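Local atomic coordinates of extracellular invertase (Aspergillus kawachii, PDB entry 5XH8), a protein that cleaves terminal beta-D-fructofuranosyl residues from substrates such as sucrose and has high transfructosylation activity, passing fructose on to build fructooligosaccharides such as 1-kestose. Residues A[426-432]-A[591-597]; A[450-456]-A[569-575]; A[122-127]-A[279-284]; A[203-207]-A[243-247]. One frame throughout, in Å; residues are numbered along the deposited sequence.

Interaction 1. Residues A[426-432]-A[591-597]; sequences LLSGTSF and TVSEGLY
L426, at the end of helix 420-426, lays its CD2 between two neighbours from 591-597: CE1 of Y597 at 3.8 Å and CD2 of L596, whose side chain runs beside it in the same direction. The backbone of L426 is held through a bridging water, which donates to its O at 2.7 Å, accepts from L596 N and is also bonded to S593 OG. L427 follows as the chain leaves the helix, and its CD2 rests on the CB of S593. At G429 the backbones close in, the CA meeting E594 O at 3.2 Å. From here on the two pieces pair as neighbouring strands of one antiparallel sheet, 585-594 having 455-463 on its other side, in the beta-sandwich that forms the C-terminal domain of family 32 glycosidases. T430 and E594 make a hydrogen-bonded pair, with T430 N to E594 O at 3.3 Å and the return bond somewhat shorter. S431 sits opposite S593 in a non-hydrogen-bonded pair, and its OG touches T591 CG2. F432 pairs with V592 through two straight bonds, both 2.9 Å, F432 N to V592 O and V592 N to F432 O. With CG between its own N and carbonyl carbon (chi1 63°), the F432 ring folds back over V592, whose CB stands over the ring face in a CH-pi contact, 3.9 Å from the centroid. E594 OE1 lies at the edge of the same ring, while OE2 bonds to S452 OG.

Interaction 2. Residues A[450-456]-A[569-575]; sequences SPSEKFF and YANSTNI
K454 and T573 cross at about a right angle, the lysine chain running past the threonine methyl with its CG 3.8 Å from T573 CG2. Extended beyond CG, the lysine reaches the turn at 569-572, where NZ gives a hydrogen bond of 2.9 Å to Y569 O. The ammonium stands well above the carbonyl plane, 52° out of it. On the opposite face of that plane the same oxygen takes the N-H of S572, which closes the type I turn, so one carbonyl both shapes the turn and holds the lysine. NZ also bonds S567 OG and a glycerol, probably from the crystallisation liquor.

The hydroxyl branch of T573 faces P451: OG1 makes a weak hydrogen bond to P451 O. P451 and I575 also meet at about a right angle, and the fit is tight, with P451 CD 3.5 Å from I575 CD1. That methyl comes toward the F456 ring from the opposite direction, 3.9 Å from CE1, while P451 CG lies over a ring face near its rim. At the far end S450 turns its OG, anti to its own carbonyl carbon (chi1 -79°), onto the backbone of the other segment, and accepts the N-H of I575 at 2.9 Å with an angle of 157°.

T573 and N574 together face S481 in a classic beta bulge at the start of strand 574-580. Strand 455-463 belongs to the other sheet, so the contact bridges the two layers of the C-terminal beta-sandwich characteristic of family 32.

Interaction 3. Residues A[122-127]-A[279-284]; sequences PIHWSI and VVPQLT
Two surface loops of the family 32 beta-propeller meet here through their turns: the type I turn H124 to I127, between strands 112-118 and 134-140, and the type II turn V280 to L283, between strands 265-274 and 286-298. T284 OG1 is the shared target of two ring N-H groups, H124 NE2 at 2.9 Å and W125 NE1 at 3.0 Å. The hydroxyl lies in the indole plane at its edge but is tilted 20° from the imidazole plane. E273 OE1 is a third hydrogen-bond partner of the same oxygen.

The H124 ring is sandwiched. Q282 CA sits over one face, 3.8 Å from the centroid, and W125 CD1 lies against the opposite one. With CG anti to the backbone nitrogen (chi1 -161°), the imidazole is carried across to the 279-284 loop, and its other nitrogen, ND1, is 2.7 Å from S126 OG and hydrogen-bonded to it. That serine oxygen in turn accepts Q282 N at 2.8 Å, linking the two turns directly. Farther out, the six-membered end of the indole packs on V279, CH2 to CG1 at 3.5 Å, and I127 CG2 touches Q282 CG. A water joins Q282 OE1 firmly and I123 O weakly.

Both imidazole nitrogens therefore have partners, ND1 through S126 and NE2 through T284, which should fix the rotation of the ring. Because T284 OG1 takes both ring N-H groups and is also bonded to E273 OE1, the carboxylate would probably polarise the hydroxyl and strengthen its hold on the two rings.

Interaction 4. Residues A[203-207]-A[243-247]; sequences GPAQF and WAFNF
This is a buried, apolar contact inside the beta-propeller, where strand 203-211 of one four-stranded blade meets the loop that leads into strand 247-248 of the next sheet. Its centre is P204 lying on F247. The proline CB stands over the middle of the phenyl ring, 3.4 Å from the centroid and only 13° off the ring normal, a close CH-pi contact. Chi1 of -70° sends the F247 ring toward the strand, and chi2 of -18° turns its face to the proline. F247 CD2 also comes within 3.6 Å of A205 N.

Around the rest of the proline ring the 243-247 loop curls with its backbone: CD is 3.3 Å from A244 O and CG is 3.5 Å from W243 O. Blade-to-blade packing of this sort, with the sheets arranged round a central axis, is how the five-bladed propeller of family 32 is put together. W226, from the neighbouring strand 219-227, meets F247 with ring planes at about 35° and W243 edge to face. The polar ends turn to other partners: Q206 OE1 takes the indole N-H of W225, and N246 bonds T167 and E273.

The four contacts fall into two pairs, one in each domain. Interactions 1 and 2 touch in the C-terminal sandwich: G595 N is 2.8 Å from F455 O, and strands 585-594 and 455-463 are neighbours in one sheet. Interaction 1 is held by strand pairing within that sheet, interaction 2 by side chains reaching across to the other sheet; both are partly buried. Interactions 3 and 4 share the propeller, where W125 CE3 lies 3.5 Å from F245 CB. Interaction 3 is a surface contact rich in polar bonds, whereas interaction 4 is buried and apolar. Centres in different domains lie about 41 to 44 Å apart.

Interaction 1. Residues A[426-432]-A[591-597]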
# COMPACT_ATOMS: atom_id res chain seq x y z
N LEU A 426 -22.13 13.93 38.51
CA LEU A 426 -23.44 13.28 38.45
C LEU A 426 -24.26 13.44 39.74
O LEU A 426 -25.49 13.52 39.70
CB LEU A 426 -23.30 11.79 38.14
CG LEU A 426 -22.83 11.37 36.73
CD1 LEU A 426 -22.66 9.85 36.67
CD2 LEU A 426 -23.81 11.82 35.66
N LEU A 427 -23.57 13.47 40.88
CA LEU A 427 -24.21 13.57 42.19
C LEU A 427 -24.33 15.01 42.68
O LEU A 427 -24.75 15.23 43.80
CB LEU A 427 -23.42 12.76 43.22
CG LEU A 427 -23.35 11.26 42.98
CD1 LEU A 427 -22.42 10.63 44.01
CD2 LEU A 427 -24.72 10.61 43.03
N SER A 428 -23.99 15.99 41.86
CA SER A 428 -24.04 17.37 42.29
C SER A 428 -25.46 17.93 42.28
O SER A 428 -25.65 19.10 42.64
CB SER A 428 -23.12 18.23 41.42
OG SER A 428 -23.59 18.28 40.10
N GLY A 429 -26.46 17.15 41.88
CA GLY A 429 -27.84 17.61 41.92
C GLY A 429 -28.38 17.74 43.33
O GLY A 429 -27.64 18.03 44.28
N THR A 430 -29.67 17.53 43.48
CA THR A 430 -30.29 17.57 44.80
C THR A 430 -30.63 16.15 45.22
O THR A 430 -31.20 15.35 44.45
CB THR A 430 -31.48 18.52 44.81
OG1 THR A 430 -32.43 18.12 43.82
CG2 THR A 430 -30.98 19.98 44.54
N SER A 431 -30.26 15.84 46.45
CA SER A 431 -30.23 14.49 46.96
C SER A 431 -31.35 14.26 47.96
O SER A 431 -31.59 15.11 48.81
CB SER A 431 -28.89 14.28 47.64
OG SER A 431 -28.62 12.91 47.73
N PHE A 432 -32.03 13.12 47.86
CA PHE A 432 -32.94 12.68 48.93
C PHE A 432 -32.79 11.18 49.13
O PHE A 432 -32.22 10.49 48.28
CB PHE A 432 -34.40 13.09 48.65
CG PHE A 432 -35.00 12.46 47.41
CD1 PHE A 432 -35.62 11.21 47.48
CD2 PHE A 432 -34.93 13.12 46.18
CE1 PHE A 432 -36.17 10.63 46.35
CE2 PHE A 432 -35.48 12.53 45.04
CZ PHE A 432 -36.09 11.29 45.13
N THR A 591 -30.41 6.11 48.07
CA THR A 591 -30.15 7.51 47.76
C THR A 591 -30.51 7.82 46.30
O THR A 591 -30.17 7.06 45.39
CB THR A 591 -28.68 7.88 48.04
OG1 THR A 591 -28.39 7.56 49.40
CG2 THR A 591 -28.43 9.37 47.81
N VAL A 592 -31.20 8.93 46.09
CA VAL A 592 -31.57 9.39 44.76
C VAL A 592 -31.01 10.79 44.63
O VAL A 592 -31.29 11.64 45.48
CB VAL A 592 -33.10 9.44 44.52
CG1 VAL A 592 -33.42 10.03 43.14
CG2 VAL A 592 -33.72 8.05 44.67
N SER A 593 -30.20 11.01 43.60
CA SER A 593 -29.67 12.32 43.29
C SER A 593 -30.19 12.68 41.91
O SER A 593 -30.05 11.91 40.95
CB SER A 593 -28.14 12.29 43.35
OG SER A 593 -27.61 13.52 42.88
N GLU A 594 -30.79 13.87 41.81
CA GLU A 594 -31.59 14.26 40.66
C GLU A 594 -30.97 15.42 39.90
O GLU A 594 -30.47 16.34 40.52
CB GLU A 594 -33.00 14.64 41.12
CG GLU A 594 -34.02 14.70 40.01
CD GLU A 594 -35.41 15.09 40.51
OE1 GLU A 594 -35.75 14.79 41.69
OE2 GLU A 594 -36.17 15.68 39.71
N GLY A 595 -31.03 15.38 38.58
CA GLY A 595 -30.53 16.48 37.76
C GLY A 595 -29.25 16.20 36.98
O GLY A 595 -29.08 16.73 35.88
N LEU A 596 -28.36 15.39 37.54
CA LEU A 596 -27.02 15.13 36.96
C LEU A 596 -26.33 16.46 36.70
O LEU A 596 -26.35 17.33 37.56
CB LEU A 596 -27.11 14.25 35.71
CG LEU A 596 -27.93 12.97 35.84
CD1 LEU A 596 -27.88 12.19 34.53
CD2 LEU A 596 -27.49 12.10 37.01
N TYR A 597 -25.72 16.66 35.53
CA TYR A 597 -25.11 17.94 35.20
C TYR A 597 -24.99 18.03 33.69
O TYR A 597 -25.20 17.04 33.00
CB TYR A 597 -23.72 18.07 35.86
CG TYR A 597 -22.67 17.13 35.25
CD1 TYR A 597 -22.67 15.76 35.54
CD2 TYR A 597 -21.70 17.61 34.37
CE1 TYR A 597 -21.74 14.89 34.97
CE2 TYR A 597 -20.77 16.75 33.79
CZ TYR A 597 -20.78 15.39 34.09
OH TYR A 597 -19.84 14.54 33.53
O HOH W 1 -27.92 14.65 40.28

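Interaction 2. Residues A[450-456]-A[569-575]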
# COMPACT_ATOMS: atom_id res chain seq x y z
N SER A 450 -40.20 10.27 44.42
CA SER A 450 -39.54 9.86 43.20
C SER A 450 -38.98 11.11 42.57
O SER A 450 -39.47 12.23 42.88
CB SER A 450 -40.51 9.18 42.26
OG SER A 450 -40.75 7.85 42.63
N PRO A 451 -37.95 10.96 41.71
CA PRO A 451 -37.49 12.11 40.93
C PRO A 451 -38.60 12.60 40.03
O PRO A 451 -39.43 11.82 39.59
CB PRO A 451 -36.32 11.55 40.10
CG PRO A 451 -36.50 10.09 40.09
CD PRO A 451 -37.15 9.75 41.40
N SER A 452 -38.61 13.89 39.77
CA SER A 452 -39.57 14.48 38.87
C SER A 452 -39.01 14.62 37.45
O SER A 452 -39.69 15.17 36.60
CB SER A 452 -39.97 15.85 39.38
OG SER A 452 -38.83 16.68 39.44
N GLU A 453 -37.77 14.18 37.20
CA GLU A 453 -37.27 14.12 35.82
C GLU A 453 -36.44 12.88 35.57
O GLU A 453 -36.05 12.18 36.51
CB GLU A 453 -36.52 15.40 35.42
CG GLU A 453 -35.24 15.65 36.20
CD GLU A 453 -34.44 16.84 35.68
OE1 GLU A 453 -34.76 17.42 34.61
OE2 GLU A 453 -33.47 17.20 36.36
N LYS A 454 -36.16 12.61 34.29
CA LYS A 454 -35.52 11.38 33.88
C LYS A 454 -33.96 11.50 33.85
O LYS A 454 -33.30 10.98 32.94
CB LYS A 454 -36.08 10.97 32.52
CG LYS A 454 -37.59 10.80 32.49
CD LYS A 454 -38.08 10.33 31.12
CE LYS A 454 -39.61 10.28 31.09
NZ LYS A 454 -40.13 9.89 29.76
N PHE A 455 -33.40 12.16 34.86
CA PHE A 455 -31.98 12.43 34.98
C PHE A 455 -31.67 12.24 36.46
O PHE A 455 -31.96 13.10 37.27
CB PHE A 455 -31.65 13.86 34.52
CG PHE A 455 -32.04 14.16 33.09
CD1 PHE A 455 -33.31 14.66 32.78
CD2 PHE A 455 -31.13 13.98 32.06
CE1 PHE A 455 -33.67 14.95 31.46
CE2 PHE A 455 -31.47 14.28 30.75
CZ PHE A 455 -32.75 14.76 30.45
N PHE A 456 -31.18 11.06 36.82
CA PHE A 456 -30.90 10.77 38.22
C PHE A 456 -29.90 9.65 38.40
O PHE A 456 -29.71 8.84 37.50
CB PHE A 456 -32.20 10.38 38.99
CG PHE A 456 -32.90 9.15 38.46
CD1 PHE A 456 -32.61 7.90 38.97
CD2 PHE A 456 -33.87 9.26 37.48
CE1 PHE A 456 -33.25 6.77 38.49
CE2 PHE A 456 -34.51 8.14 36.98
CZ PHE A 456 -34.20 6.89 37.48
N TYR A 569 -43.61 9.13 28.00
CA TYR A 569 -44.51 10.02 28.75
C TYR A 569 -43.75 10.84 29.79
O TYR A 569 -42.87 10.33 30.48
CB TYR A 569 -45.66 9.21 29.44
CG TYR A 569 -46.73 8.72 28.49
CD1 TYR A 569 -47.72 9.58 28.01
CD2 TYR A 569 -46.77 7.39 28.07
CE1 TYR A 569 -48.71 9.14 27.13
CE2 TYR A 569 -47.76 6.93 27.19
CZ TYR A 569 -48.73 7.82 26.73
OH TYR A 569 -49.69 7.40 25.85
N ALA A 570 -44.10 12.11 29.88
CA ALA A 570 -43.48 13.05 30.81
C ALA A 570 -43.49 12.53 32.25
O ALA A 570 -42.50 12.69 32.98
CB ALA A 570 -44.15 14.41 30.71
N ASN A 571 -44.59 11.84 32.60
CA ASN A 571 -44.84 11.25 33.93
C ASN A 571 -44.14 9.97 34.23
O ASN A 571 -44.33 9.44 35.30
CB ASN A 571 -46.32 10.84 34.07
CG ASN A 571 -47.24 11.99 34.08
OD1 ASN A 571 -46.82 13.15 33.96
ND2 ASN A 571 -48.53 11.70 34.18
N SER A 572 -43.42 9.39 33.27
CA SER A 572 -42.77 8.11 33.52
C SER A 572 -41.44 8.32 34.28
O SER A 572 -40.34 8.08 33.76
CB SER A 572 -42.60 7.35 32.21
OG SER A 572 -43.88 6.92 31.73
N THR A 573 -41.58 8.76 35.53
CA THR A 573 -40.45 9.09 36.40
C THR A 573 -40.50 8.43 37.79
O THR A 573 -39.62 8.69 38.61
CB THR A 573 -40.36 10.61 36.60
OG1 THR A 573 -41.56 11.07 37.22
CG2 THR A 573 -40.19 11.34 35.27
N ASN A 574 -41.50 7.58 38.05
CA ASN A 574 -41.67 7.00 39.39
C ASN A 574 -40.77 5.80 39.59
O ASN A 574 -40.46 5.07 38.63
CB ASN A 574 -43.14 6.60 39.65
CG ASN A 574 -44.07 7.81 39.66
OD1 ASN A 574 -44.90 7.97 38.78
ND2 ASN A 574 -43.89 8.68 40.63
N ILE A 575 -40.39 5.61 40.84
CA ILE A 575 -39.51 4.52 41.25
C ILE A 575 -40.18 3.71 42.35
O ILE A 575 -40.76 4.28 43.26
CB ILE A 575 -38.17 5.07 41.75
CG1 ILE A 575 -37.42 5.77 40.60
CG2 ILE A 575 -37.31 3.95 42.35
CD1 ILE A 575 -36.14 6.46 41.03

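Interaction 3. Residues A[122-127]-A[279-284]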
# COMPACT_ATOMS: atom_id res chain seq x y z
N PRO A 122 -16.58 -4.05 0.43
CA PRO A 122 -16.82 -4.25 1.88
C PRO A 122 -15.68 -4.98 2.59
O PRO A 122 -14.87 -5.62 1.95
CB PRO A 122 -18.08 -5.13 1.90
CG PRO A 122 -17.98 -5.92 0.65
CD PRO A 122 -17.37 -4.99 -0.39
N ILE A 123 -15.67 -4.91 3.91
CA ILE A 123 -14.72 -5.63 4.73
C ILE A 123 -15.53 -6.31 5.82
O ILE A 123 -16.27 -5.65 6.56
CB ILE A 123 -13.70 -4.65 5.39
CG1 ILE A 123 -12.94 -3.81 4.34
CG2 ILE A 123 -12.75 -5.39 6.32
CD1 ILE A 123 -12.33 -2.56 4.94
N HIS A 124 -15.40 -7.64 5.91
CA HIS A 124 -16.05 -8.39 6.99
C HIS A 124 -15.40 -9.75 7.20
O HIS A 124 -14.95 -10.37 6.26
CB HIS A 124 -17.56 -8.55 6.73
CG HIS A 124 -18.35 -8.88 7.95
ND1 HIS A 124 -18.81 -10.15 8.21
CD2 HIS A 124 -18.73 -8.12 9.00
CE1 HIS A 124 -19.46 -10.15 9.36
NE2 HIS A 124 -19.43 -8.93 9.86
N TRP A 125 -15.35 -10.19 8.45
CA TRP A 125 -14.74 -11.47 8.80
C TRP A 125 -15.34 -12.67 8.05
O TRP A 125 -14.64 -13.63 7.79
CB TRP A 125 -14.78 -11.71 10.33
CG TRP A 125 -16.15 -11.83 10.91
CD1 TRP A 125 -16.86 -10.84 11.53
CD2 TRP A 125 -16.97 -12.99 10.95
NE1 TRP A 125 -18.08 -11.31 11.93
CE2 TRP A 125 -18.18 -12.62 11.59
CE3 TRP A 125 -16.83 -14.31 10.48
CZ2 TRP A 125 -19.24 -13.53 11.78
CZ3 TRP A 125 -17.88 -15.21 10.68
CH2 TRP A 125 -19.07 -14.80 11.31
N SER A 126 -16.63 -12.58 7.72
CA SER A 126 -17.38 -13.66 7.09
C SER A 126 -17.20 -13.81 5.59
O SER A 126 -17.71 -14.76 5.04
CB SER A 126 -18.88 -13.49 7.36
OG SER A 126 -19.41 -12.35 6.70
N ILE A 127 -16.52 -12.87 4.94
CA ILE A 127 -16.34 -12.91 3.47
C ILE A 127 -14.88 -12.89 3.12
O ILE A 127 -14.03 -12.59 3.98
CB ILE A 127 -17.07 -11.74 2.78
CG1 ILE A 127 -16.54 -10.36 3.26
CG2 ILE A 127 -18.57 -11.88 2.96
CD1 ILE A 127 -17.07 -9.18 2.46
N VAL A 279 -23.24 -19.17 9.47
CA VAL A 279 -22.91 -17.75 9.41
C VAL A 279 -23.77 -17.08 8.35
O VAL A 279 -23.95 -17.63 7.27
CB VAL A 279 -21.44 -17.56 9.06
CG1 VAL A 279 -21.13 -16.08 8.79
CG2 VAL A 279 -20.56 -18.14 10.17
N VAL A 280 -24.31 -15.91 8.65
CA VAL A 280 -25.02 -15.10 7.66
C VAL A 280 -24.03 -14.10 7.03
O VAL A 280 -23.40 -13.34 7.76
CB VAL A 280 -26.22 -14.37 8.28
CG1 VAL A 280 -26.93 -13.51 7.25
CG2 VAL A 280 -27.17 -15.40 8.91
N PRO A 281 -23.89 -14.09 5.68
CA PRO A 281 -22.85 -13.28 5.07
C PRO A 281 -22.96 -11.81 5.47
O PRO A 281 -24.05 -11.23 5.42
CB PRO A 281 -23.08 -13.46 3.56
CG PRO A 281 -23.70 -14.81 3.45
CD PRO A 281 -24.57 -14.94 4.67
N GLN A 282 -21.82 -11.25 5.90
CA GLN A 282 -21.69 -9.86 6.33
C GLN A 282 -22.46 -9.47 7.58
O GLN A 282 -22.64 -8.28 7.83
CB GLN A 282 -21.98 -8.87 5.19
CG GLN A 282 -20.99 -9.02 4.05
CD GLN A 282 -21.11 -7.91 3.01
OE1 GLN A 282 -20.94 -6.75 3.31
NE2 GLN A 282 -21.37 -8.29 1.80
N LEU A 283 -22.88 -10.44 8.39
CA LEU A 283 -23.60 -10.14 9.62
C LEU A 283 -22.84 -10.61 10.82
O LEU A 283 -22.50 -11.80 10.93
CB LEU A 283 -24.99 -10.80 9.66
CG LEU A 283 -25.84 -10.52 10.92
CD1 LEU A 283 -26.20 -9.05 10.99
CD2 LEU A 283 -27.11 -11.37 10.95
N THR A 284 -22.59 -9.67 11.73
CA THR A 284 -22.16 -9.97 13.08
C THR A 284 -23.38 -9.88 13.98
O THR A 284 -23.95 -8.80 14.11
CB THR A 284 -21.08 -8.98 13.56
OG1 THR A 284 -19.93 -9.14 12.73
CG2 THR A 284 -20.72 -9.27 15.02
O HOH W 2 -19.50 -5.68 5.40

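Interaction 4. Residues A[203-207]-A[243-247]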
# COMPACT_ATOMS: atom_id res chain seq x y z
N GLY A 203 -8.58 -18.27 13.47
CA GLY A 203 -9.37 -17.59 14.48
C GLY A 203 -8.88 -16.19 14.79
O GLY A 203 -7.91 -15.70 14.20
N PRO A 204 -9.54 -15.54 15.76
CA PRO A 204 -9.19 -14.17 16.14
C PRO A 204 -7.78 -14.00 16.70
O PRO A 204 -7.21 -14.96 17.26
CB PRO A 204 -10.23 -13.85 17.23
CG PRO A 204 -10.64 -15.18 17.78
CD PRO A 204 -10.64 -16.07 16.58
N ALA A 205 -7.25 -12.79 16.57
CA ALA A 205 -5.91 -12.48 17.03
C ALA A 205 -5.62 -11.00 17.18
O ALA A 205 -6.27 -10.16 16.55
CB ALA A 205 -4.88 -13.08 16.08
N GLN A 206 -4.64 -10.70 18.03
CA GLN A 206 -3.96 -9.44 18.04
C GLN A 206 -2.58 -9.64 17.46
O GLN A 206 -1.79 -10.51 17.93
CB GLN A 206 -3.82 -8.90 19.46
CG GLN A 206 -5.15 -8.55 20.11
CD GLN A 206 -4.96 -7.90 21.47
OE1 GLN A 206 -3.84 -7.76 21.97
NE2 GLN A 206 -6.07 -7.47 22.05
N PHE A 207 -2.28 -8.84 16.45
CA PHE A 207 -0.97 -8.81 15.82
C PHE A 207 -0.17 -7.72 16.51
O PHE A 207 -0.61 -6.57 16.55
CB PHE A 207 -1.13 -8.49 14.33
CG PHE A 207 -2.05 -9.42 13.61
CD1 PHE A 207 -1.59 -10.66 13.15
CD2 PHE A 207 -3.37 -9.09 13.41
CE1 PHE A 207 -2.44 -11.52 12.49
CE2 PHE A 207 -4.22 -9.94 12.75
CZ PHE A 207 -3.76 -11.16 12.29
N TRP A 243 -14.67 -15.82 22.26
CA TRP A 243 -13.60 -15.25 21.46
C TRP A 243 -14.09 -15.03 20.02
O TRP A 243 -13.63 -14.12 19.35
CB TRP A 243 -12.36 -16.13 21.48
CG TRP A 243 -11.78 -16.43 22.86
CD1 TRP A 243 -11.37 -17.66 23.33
CD2 TRP A 243 -11.54 -15.50 23.94
NE1 TRP A 243 -10.88 -17.55 24.61
CE2 TRP A 243 -10.97 -16.25 25.02
CE3 TRP A 243 -11.75 -14.12 24.11
CZ2 TRP A 243 -10.61 -15.65 26.23
CZ3 TRP A 243 -11.39 -13.53 25.31
CH2 TRP A 243 -10.83 -14.29 26.36
N ALA A 244 -15.00 -15.89 19.57
CA ALA A 244 -15.82 -15.63 18.41
C ALA A 244 -14.98 -15.58 17.12
O ALA A 244 -13.92 -16.24 17.04
CB ALA A 244 -16.69 -14.39 18.63
N PHE A 245 -15.42 -14.83 16.11
CA PHE A 245 -14.81 -14.95 14.77
C PHE A 245 -13.77 -13.91 14.40
O PHE A 245 -13.08 -14.07 13.39
CB PHE A 245 -15.90 -15.01 13.73
CG PHE A 245 -16.77 -16.23 13.84
CD1 PHE A 245 -17.87 -16.25 14.68
CD2 PHE A 245 -16.50 -17.37 13.08
CE1 PHE A 245 -18.69 -17.37 14.77
CE2 PHE A 245 -17.31 -18.50 13.16
CZ PHE A 245 -18.41 -18.50 14.01
N ASN A 246 -13.66 -12.85 15.18
CA ASN A 246 -12.75 -11.75 14.87
C ASN A 246 -12.64 -10.85 16.09
O ASN A 246 -13.63 -10.64 16.77
CB ASN A 246 -13.29 -10.95 13.67
CG ASN A 246 -12.32 -9.92 13.17
OD1 ASN A 246 -11.22 -10.25 12.70
ND2 ASN A 246 -12.70 -8.66 13.25
N PHE A 247 -11.44 -10.35 16.39
CA PHE A 247 -11.24 -9.35 17.43
C PHE A 247 -11.21 -7.93 16.81
O PHE A 247 -10.66 -7.73 15.73
CB PHE A 247 -9.91 -9.53 18.18
CG PHE A 247 -9.83 -10.74 19.09
CD1 PHE A 247 -10.95 -11.44 19.54
CD2 PHE A 247 -8.57 -11.16 19.52
CE1 PHE A 247 -10.81 -12.55 20.37
CE2 PHE A 247 -8.44 -12.27 20.36
CZ PHE A 247 -9.56 -12.95 20.79